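Local coordinates for protein histone-lysine N-methyltransferase SETMAR (Homo sapiens, PDB 3K9J) that methylates histone H3 and, through its mariner transposase-derived domain, binds DNA and takes part in double-strand break repair, at residues B[112-117]-B[147-152]; B[120-125]-B[160-165]. The protein carries 3 engineered substitutions. All coordinates share one frame; numbering follows the deposited sequence.

Both interactions dock helix 111-128 of the transposase-derived domain, a DDE-type catalytic domain with an RNase H-like fold, against the chain that follows strand 139-141. Interaction 1 takes the first turns of that helix and the turn leading into helix 151-159; interaction 2, its centre about 13 Å away, takes turns further along and the link from the end of helix 151-159 to strand 163-164. Each is largely buried, though in interaction 1 Glu-112, which meets Pro-152, is exposed. Interaction 1 lies near the metal-binding aspartates and relies on an aromatic pair with no hydrogen bond across it; interaction 2, away from the annotated sites, centres on a tyrosine-asparagine hydrogen bond among apolar side chains.

Interaction 1. Residues B[112-117]-B[147-152]; sequences EKYAQE and PHVAQP
Glu-112, at the start of helix 111-128, meets Pro-152 in the first turn of helix 151-159. Its CB sets out away from the partner, but a bend at chi2 (72°) brings the carboxylate back, and OE2 comes to 3.6 Å from Pro-152 CG. This is a van der Waals contact at the solvent-exposed side of the contact.

Two residues on, Tyr-114 carries the buried part. With CG anti to the backbone N (chi1 -165°), its ring points toward the turn, where the imidazole of His-148 approaches edge-on. His-148 ND1 stands 3.5 Å above the plane of the Tyr-114 ring, displaced toward the rim on the CG and CD1 side. The ring centroids are 4.8 Å apart and the planes lie at 66°, a tilted edge-to-face pair in which the tyrosine offers its face. Further along the ring, Tyr-114 CE2 meets Val-149 CG2 more loosely, at 4.4 Å. The phenol oxygen is hydrogen-bonded to Arg-146, just before the turn, and Trp-91 of strand 85-93 also meets the ring. Ala-115 completes the series: its CB packs on the backbone of Pro-152, 3.8 Å from the carbonyl O, consistent with the close approach of the two helix starts.

Around this site the His-148 carbonyl accepts hydrogen bonds from the hydroxyls of Ser-111 and Thr-153, tying the turn to the starts of both helices. The Val-149 side chain is about 7 Å from that of Asp-143, one of the two metal ligands. The chemistry implies shape and aromatic complementarity between the segments, while polar links lead outward: besides the tyrosine's bond to Arg-146, His-148 NE2 reaches Glu-52, next in sequence to Asp-51, by a weak hydrogen bond near the magnesium-binding aspartates.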
ATOM      1  N   GLU B 112       9.035 -12.948  16.650  1.00 43.22           N
ATOM      2  CA  GLU B 112       9.846 -12.437  17.750  1.00 42.20           C
ATOM      3  C   GLU B 112      11.336 -12.340  17.396  1.00 42.28           C
ATOM      4  O   GLU B 112      12.016 -11.401  17.796  1.00 42.23           O
ATOM      5  CB  GLU B 112       9.658 -13.315  18.991  1.00 47.70           C
ATOM      6  CG  GLU B 112       8.236 -13.334  19.533  1.00 54.69           C
ATOM      7  CD  GLU B 112       7.254 -14.103  18.651  1.00 57.20           C
ATOM      8  OE1 GLU B 112       7.691 -14.843  17.740  1.00 56.74           O
ATOM      9  OE2 GLU B 112       6.029 -13.965  18.879  1.00 65.09           O
ATOM     10  N   LYS B 113      11.842 -13.309  16.642  1.00 44.48           N
ATOM     11  CA  LYS B 113      13.248 -13.300  16.252  1.00 45.85           C
ATOM     12  C   LYS B 113      13.539 -12.350  15.089  1.00 41.61           C
ATOM     13  O   LYS B 113      14.589 -11.704  15.052  1.00 43.75           O
ATOM     14  CB  LYS B 113      13.745 -14.721  15.953  1.00 48.21           C
ATOM     15  CG  LYS B 113      13.834 -15.591  17.205  1.00 52.73           C
ATOM     16  CD  LYS B 113      14.516 -16.925  16.936  1.00 61.42           C
ATOM     17  CE  LYS B 113      13.531 -17.986  16.483  1.00 55.95           C
ATOM     18  NZ  LYS B 113      14.179 -19.327  16.475  1.00 64.51           N
ATOM     19  N   TYR B 114      12.607 -12.261  14.149  1.00 38.28           N
ATOM     20  CA  TYR B 114      12.693 -11.291  13.067  1.00 38.89           C
ATOM     21  C   TYR B 114      12.757  -9.867  13.641  1.00 37.87           C
ATOM     22  O   TYR B 114      13.539  -9.029  13.174  1.00 34.05           O
ATOM     23  CB  TYR B 114      11.500 -11.466  12.127  1.00 32.20           C
ATOM     24  CG  TYR B 114      11.619 -10.792  10.777  1.00 37.86           C
ATOM     25  CD1 TYR B 114      12.576 -11.195   9.843  1.00 44.19           C
ATOM     26  CD2 TYR B 114      10.746  -9.774  10.419  1.00 40.71           C
ATOM     27  CE1 TYR B 114      12.663 -10.577   8.596  1.00 44.16           C
ATOM     28  CE2 TYR B 114      10.821  -9.162   9.191  1.00 42.21           C
ATOM     29  CZ  TYR B 114      11.780  -9.563   8.281  1.00 49.74           C
ATOM     30  OH  TYR B 114      11.827  -8.928   7.061  1.00 49.94           O
ATOM     31  N   ALA B 115      11.957  -9.599  14.669  1.00 34.44           N
ATOM     32  CA  ALA B 115      11.992  -8.289  15.319  1.00 33.19           C
ATOM     33  C   ALA B 115      13.384  -8.001  15.866  1.00 37.02           C
ATOM     34  O   ALA B 115      13.871  -6.877  15.786  1.00 34.78           O
ATOM     35  CB  ALA B 115      10.949  -8.199  16.417  1.00 32.80           C
ATOM     36  N   GLN B 116      14.027  -9.023  16.420  1.00 37.67           N
ATOM     37  CA  GLN B 116      15.383  -8.871  16.947  1.00 37.08           C
ATOM     38  C   GLN B 116      16.394  -8.597  15.838  1.00 29.82           C
ATOM     39  O   GLN B 116      17.339  -7.834  16.022  1.00 32.06           O
ATOM     40  CB  GLN B 116      15.796 -10.124  17.723  1.00 43.37           C
ATOM     41  CG  GLN B 116      14.871 -10.440  18.876  1.00 48.73           C
ATOM     42  CD  GLN B 116      15.358 -11.603  19.724  1.00 57.57           C
ATOM     43  OE1 GLN B 116      14.762 -11.918  20.757  1.00 57.59           O
ATOM     44  NE2 GLN B 116      16.443 -12.245  19.292  1.00 58.06           N
ATOM     45  N   GLU B 117      16.185  -9.230  14.688  1.00 33.15           N
ATOM     46  CA  GLU B 117      17.012  -9.009  13.508  1.00 36.38           C
ATOM     47  C   GLU B 117      16.906  -7.565  12.998  1.00 35.14           C
ATOM     48  O   GLU B 117      17.911  -6.920  12.665  1.00 33.75           O
ATOM     49  CB  GLU B 117      16.602  -9.986  12.409  1.00 36.79           C
ATOM     50  CG  GLU B 117      17.297 -11.321  12.515  1.00 47.52           C
ATOM     51  CD  GLU B 117      18.691 -11.266  11.933  1.00 50.59           C
ATOM     52  OE1 GLU B 117      18.805 -11.175  10.682  1.00 55.56           O
ATOM     53  OE2 GLU B 117      19.665 -11.296  12.721  1.00 47.27           O
ATOM     54  N   PRO B 147       4.825 -15.525   7.305  1.00 49.67           N
ATOM     55  CA  PRO B 147       4.276 -15.801   8.639  1.00 47.85           C
ATOM     56  C   PRO B 147       4.949 -15.032   9.780  1.00 49.75           C
ATOM     57  O   PRO B 147       4.270 -14.640  10.736  1.00 51.69           O
ATOM     58  CB  PRO B 147       4.521 -17.311   8.804  1.00 50.88           C
ATOM     59  CG  PRO B 147       5.493 -17.675   7.687  1.00 47.53           C
ATOM     60  CD  PRO B 147       5.087 -16.772   6.576  1.00 46.56           C
ATOM     61  N   HIS B 148       6.258 -14.825   9.705  1.00 45.05           N
ATOM     62  CA  HIS B 148       6.940 -14.130  10.791  1.00 44.69           C
ATOM     63  C   HIS B 148       6.784 -12.608  10.721  1.00 45.27           C
ATOM     64  O   HIS B 148       7.453 -11.876  11.450  1.00 44.48           O
ATOM     65  CB  HIS B 148       8.414 -14.528  10.864  1.00 43.03           C
ATOM     66  CG  HIS B 148       9.113 -14.507   9.542  1.00 51.06           C
ATOM     67  ND1 HIS B 148       9.858 -13.432   9.112  1.00 50.58           N
ATOM     68  CD2 HIS B 148       9.177 -15.434   8.556  1.00 51.78           C
ATOM     69  CE1 HIS B 148      10.350 -13.695   7.913  1.00 51.11           C
ATOM     70  NE2 HIS B 148       9.955 -14.902   7.555  1.00 53.06           N
ATOM     71  N   VAL B 149       5.911 -12.132   9.840  1.00 42.49           N
ATOM     72  CA  VAL B 149       5.545 -10.719   9.834  1.00 42.69           C
ATOM     73  C   VAL B 149       4.211 -10.550  10.559  1.00 41.08           C
ATOM     74  O   VAL B 149       3.182 -10.200   9.969  1.00 49.33           O
ATOM     75  CB  VAL B 149       5.505 -10.137   8.405  1.00 39.12           C
ATOM     76  CG1 VAL B 149       5.159  -8.656   8.437  1.00 35.20           C
ATOM     77  CG2 VAL B 149       6.863 -10.359   7.732  1.00 39.59           C
ATOM     78  N   ALA B 150       4.248 -10.831  11.855  1.00 44.47           N
ATOM     79  CA  ALA B 150       3.086 -10.726  12.723  1.00 44.61           C
ATOM     80  C   ALA B 150       3.274  -9.545  13.666  1.00 37.49           C
ATOM     81  O   ALA B 150       4.165  -8.715  13.469  1.00 37.09           O
ATOM     82  CB  ALA B 150       2.913 -12.021  13.521  1.00 43.17           C
ATOM     83  N   GLN B 151       2.472  -9.486  14.722  1.00 31.24           N
ATOM     84  CA  GLN B 151       2.454  -8.291  15.548  1.00 39.27           C
ATOM     85  C   GLN B 151       3.802  -7.833  16.120  1.00 38.92           C
ATOM     86  O   GLN B 151       4.055  -6.629  16.146  1.00 40.38           O
ATOM     87  CB  GLN B 151       1.353  -8.358  16.620  1.00 45.77           C
ATOM     88  CG  GLN B 151       1.231  -7.111  17.491  1.00 50.28           C
ATOM     89  CD  GLN B 151       0.509  -5.937  16.834  1.00 51.92           C
ATOM     90  OE1 GLN B 151      -0.210  -6.085  15.833  1.00 51.79           O
ATOM     91  NE2 GLN B 151       0.689  -4.751  17.415  1.00 48.54           N
ATOM     92  N   PRO B 152       4.680  -8.766  16.555  1.00 36.58           N
ATOM     93  CA  PRO B 152       5.922  -8.266  17.159  1.00 35.42           C
ATOM     94  C   PRO B 152       6.814  -7.555  16.149  1.00 33.39           C
ATOM     95  O   PRO B 152       7.478  -6.572  16.476  1.00 32.48           O
ATOM     96  CB  PRO B 152       6.617  -9.545  17.678  1.00 37.44           C
ATOM     97  CG  PRO B 152       5.516 -10.560  17.787  1.00 41.93           C
ATOM     98  CD  PRO B 152       4.576 -10.234  16.647  1.00 35.19           C
TER

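Interaction 2. Residues B[120-125]-B[160-165]; sequences EMNQKL and LGYEVL
Tyr-162 extends its ring from the link after helix 151-159 to helix 111-128, and its hydroxyl ends among Met-121, Asn-122 and Leu-125. There OH donates a hydrogen bond of 2.9 Å to Asn-122 OD1. The C=O...donor angle is 120°, with the donor tilted 17° from the carbonyl plane. The amide and the ring are steeply turned against each other, while OD1 itself lies at the ring edge, near its plane and 3.4 Å from Tyr-162 CE1.

Asn-122 has CG anti to its backbone N (chi1 -177°), which carries the amide out from the helix toward the link. Its ND2 end rests against the methyls of Leu-160, 3.8 Å from CD2, and CB and CG touch CD1 of the same leucine. Met-121 arrives by a different path: folded at chi2 and chi3, it turns its end back toward the phenol. Its CE lies 3.9 Å from Tyr-162 CZ, and SD sits 5.5 Å from the ring centroid, an oblique Met-aromatic contact. Leu-125 adds CD1 at 3.4 Å from Tyr-162 OH, so Met-121 and Leu-125 flank the hydroxyl whose hydrogen bond the asparagine accepts.

Gly-161, with positive phi, closes helix 151-159 in a Schellman motif and turns the chain toward strand 163-164, which pairs in parallel with strand 139-141. Met-121 and Leu-125 also lie on Ile-98 of strand 96-102, and Pro-138 touches both Leu-125 and Tyr-162. The helix thus contacts both strand 96-102, at one edge of the five-stranded sheet, and the link into strand 163-164, at the other.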
ATOM      1  N   GLU B 120      19.051  -5.301  15.036  1.00 28.90           N
ATOM      2  CA  GLU B 120      20.463  -5.422  14.667  1.00 32.57           C
ATOM      3  C   GLU B 120      20.751  -4.716  13.335  1.00 34.57           C
ATOM      4  O   GLU B 120      21.734  -3.981  13.208  1.00 27.80           O
ATOM      5  CB  GLU B 120      20.861  -6.898  14.586  1.00 32.04           C
ATOM      6  CG  GLU B 120      22.316  -7.129  14.215  1.00 35.00           C
ATOM      7  CD  GLU B 120      23.268  -6.889  15.383  1.00 54.95           C
ATOM      8  OE1 GLU B 120      22.777  -6.640  16.513  1.00 55.32           O
ATOM      9  OE2 GLU B 120      24.504  -6.951  15.164  1.00 54.19           O
ATOM     10  N   MET B 121      19.884  -4.939  12.347  1.00 28.21           N
ATOM     11  CA  MET B 121      20.052  -4.337  11.019  1.00 27.48           C
ATOM     12  C   MET B 121      19.996  -2.818  11.139  1.00 27.24           C
ATOM     13  O   MET B 121      20.795  -2.079  10.548  1.00 26.70           O
ATOM     14  CB  MET B 121      18.946  -4.838  10.083  1.00 28.17           C
ATOM     15  CG  MET B 121      18.866  -4.130   8.735  1.00 26.95           C
ATOM     16  SD  MET B 121      17.968  -2.560   8.761  1.00 28.53           S
ATOM     17  CE  MET B 121      16.290  -3.084   9.112  1.00 25.33           C
ATOM     18  N   ASN B 122      19.041  -2.360  11.931  1.00 23.91           N
ATOM     19  CA  ASN B 122      18.866  -0.934  12.159  1.00 29.78           C
ATOM     20  C   ASN B 122      20.090  -0.278  12.796  1.00 31.93           C
ATOM     21  O   ASN B 122      20.452   0.837  12.439  1.00 33.40           O
ATOM     22  CB  ASN B 122      17.630  -0.681  13.024  1.00 26.62           C
ATOM     23  CG  ASN B 122      17.364   0.789  13.220  1.00 35.60           C
ATOM     24  OD1 ASN B 122      17.163   1.524  12.252  1.00 34.01           O
ATOM     25  ND2 ASN B 122      17.381   1.234  14.472  1.00 34.51           N
ATOM     26  N   GLN B 123      20.729  -0.965  13.743  1.00 33.28           N
ATOM     27  CA  GLN B 123      21.946  -0.429  14.357  1.00 34.14           C
ATOM     28  C   GLN B 123      23.021  -0.281  13.295  1.00 34.89           C
ATOM     29  O   GLN B 123      23.750   0.712  13.244  1.00 35.03           O
ATOM     30  CB  GLN B 123      22.460  -1.351  15.476  1.00 40.40           C
ATOM     31  CG  GLN B 123      21.647  -1.318  16.758  1.00 47.93           C
ATOM     32  CD  GLN B 123      22.205  -2.268  17.815  1.00 62.15           C
ATOM     33  OE1 GLN B 123      22.800  -3.302  17.490  1.00 58.51           O
ATOM     34  NE2 GLN B 123      22.017  -1.918  19.085  1.00 68.14           N
ATOM     35  N   LYS B 124      23.122  -1.289  12.442  1.00 33.36           N
ATOM     36  CA  LYS B 124      24.115  -1.266  11.382  1.00 30.72           C
ATOM     37  C   LYS B 124      23.775  -0.170  10.397  1.00 36.33           C
ATOM     38  O   LYS B 124      24.648   0.576   9.964  1.00 37.09           O
ATOM     39  CB  LYS B 124      24.189  -2.622  10.682  1.00 30.66           C
ATOM     40  CG  LYS B 124      24.762  -3.697  11.578  1.00 33.99           C
ATOM     41  CD  LYS B 124      25.086  -4.971  10.838  1.00 35.00           C
ATOM     42  CE  LYS B 124      25.621  -6.028  11.816  1.00 29.22           C
ATOM     43  NZ  LYS B 124      25.841  -7.317  11.103  1.00 32.96           N
ATOM     44  N   LEU B 125      22.493  -0.062  10.066  1.00 31.13           N
ATOM     45  CA  LEU B 125      22.052   0.934   9.099  1.00 33.95           C
ATOM     46  C   LEU B 125      22.373   2.326   9.647  1.00 40.72           C
ATOM     47  O   LEU B 125      22.870   3.190   8.926  1.00 41.66           O
ATOM     48  CB  LEU B 125      20.546   0.800   8.819  1.00 31.95           C
ATOM     49  CG  LEU B 125      20.007   1.142   7.414  1.00 38.11           C
ATOM     50  CD1 LEU B 125      18.564   1.601   7.454  1.00 31.37           C
ATOM     51  CD2 LEU B 125      20.865   2.165   6.707  1.00 36.46           C
ATOM     52  N   LEU B 160      10.689   1.855  15.409  1.00 23.13           N
ATOM     53  CA  LEU B 160      11.937   2.365  14.847  1.00 22.78           C
ATOM     54  C   LEU B 160      11.678   3.366  13.717  1.00 27.31           C
ATOM     55  O   LEU B 160      12.617   3.909  13.122  1.00 26.87           O
ATOM     56  CB  LEU B 160      12.780   1.197  14.325  1.00 24.99           C
ATOM     57  CG  LEU B 160      13.333   0.259  15.420  1.00 33.03           C
ATOM     58  CD1 LEU B 160      14.192  -0.855  14.819  1.00 26.49           C
ATOM     59  CD2 LEU B 160      14.125   1.048  16.460  1.00 32.37           C
ATOM     60  N   GLY B 161      10.403   3.580  13.414  1.00 24.17           N
ATOM     61  CA  GLY B 161      10.001   4.583  12.433  1.00 26.16           C
ATOM     62  C   GLY B 161      10.213   4.158  10.984  1.00 27.38           C
ATOM     63  O   GLY B 161      10.504   5.000  10.131  1.00 28.47           O
ATOM     64  N   TYR B 162      10.072   2.863  10.700  1.00 23.62           N
ATOM     65  CA  TYR B 162      10.153   2.379   9.311  1.00 22.42           C
ATOM     66  C   TYR B 162       8.800   2.408   8.617  1.00 24.35           C
ATOM     67  O   TYR B 162       7.851   1.734   9.014  1.00 21.32           O
ATOM     68  CB  TYR B 162      10.691   0.951   9.260  1.00 22.20           C
ATOM     69  CG  TYR B 162      12.194   0.828   9.389  1.00 26.58           C
ATOM     70  CD1 TYR B 162      12.837   1.061  10.610  1.00 27.33           C
ATOM     71  CD2 TYR B 162      12.966   0.419   8.314  1.00 24.64           C
ATOM     72  CE1 TYR B 162      14.210   0.934  10.729  1.00 27.38           C
ATOM     73  CE2 TYR B 162      14.345   0.280   8.421  1.00 25.68           C
ATOM     74  CZ  TYR B 162      14.966   0.532   9.631  1.00 30.59           C
ATOM     75  OH  TYR B 162      16.349   0.384   9.725  1.00 28.53           O
ATOM     76  N   GLU B 163       8.712   3.210   7.569  1.00 20.91           N
ATOM     77  CA  GLU B 163       7.606   3.140   6.663  1.00 18.65           C
ATOM     78  C   GLU B 163       7.767   1.827   5.901  1.00 24.34           C
ATOM     79  O   GLU B 163       8.889   1.337   5.770  1.00 28.21           O
ATOM     80  CB  GLU B 163       7.780   4.295   5.687  1.00 26.99           C
ATOM     81  CG  GLU B 163       6.595   5.109   5.435  1.00 32.10           C
ATOM     82  CD  GLU B 163       6.873   6.107   4.322  1.00 28.45           C
ATOM     83  OE1 GLU B 163       7.554   7.127   4.590  1.00 30.88           O
ATOM     84  OE2 GLU B 163       6.433   5.844   3.187  1.00 28.20           O
ATOM     85  N   VAL B 164       6.665   1.225   5.458  1.00 21.20           N
ATOM     86  CA  VAL B 164       6.719   0.010   4.633  1.00 23.39           C
ATOM     87  C   VAL B 164       6.013   0.290   3.303  1.00 27.53           C
ATOM     88  O   VAL B 164       4.983   0.940   3.270  1.00 24.58           O
ATOM     89  CB  VAL B 164       6.082  -1.226   5.343  1.00 29.76           C
ATOM     90  CG1 VAL B 164       6.103  -2.454   4.449  1.00 31.67           C
ATOM     91  CG2 VAL B 164       6.828  -1.556   6.643  1.00 23.49           C
ATOM     92  N   LEU B 165       6.581  -0.191   2.206  1.00 23.83           N
ATOM     93  CA  LEU B 165       6.021   0.076   0.891  1.00 25.25           C
ATOM     94  C   LEU B 165       4.930  -0.963   0.626  1.00 22.44           C
ATOM     95  O   LEU B 165       5.056  -2.115   1.023  1.00 24.66           O
ATOM     96  CB  LEU B 165       7.149  -0.057  -0.141  1.00 23.43           C
ATOM     97  CG  LEU B 165       7.365   0.837  -1.350  1.00 30.28           C
ATOM     98  CD1 LEU B 165       7.177   2.323  -1.054  1.00 25.02           C
ATOM     99  CD2 LEU B 165       8.774   0.571  -1.867  1.00 30.20           C
TER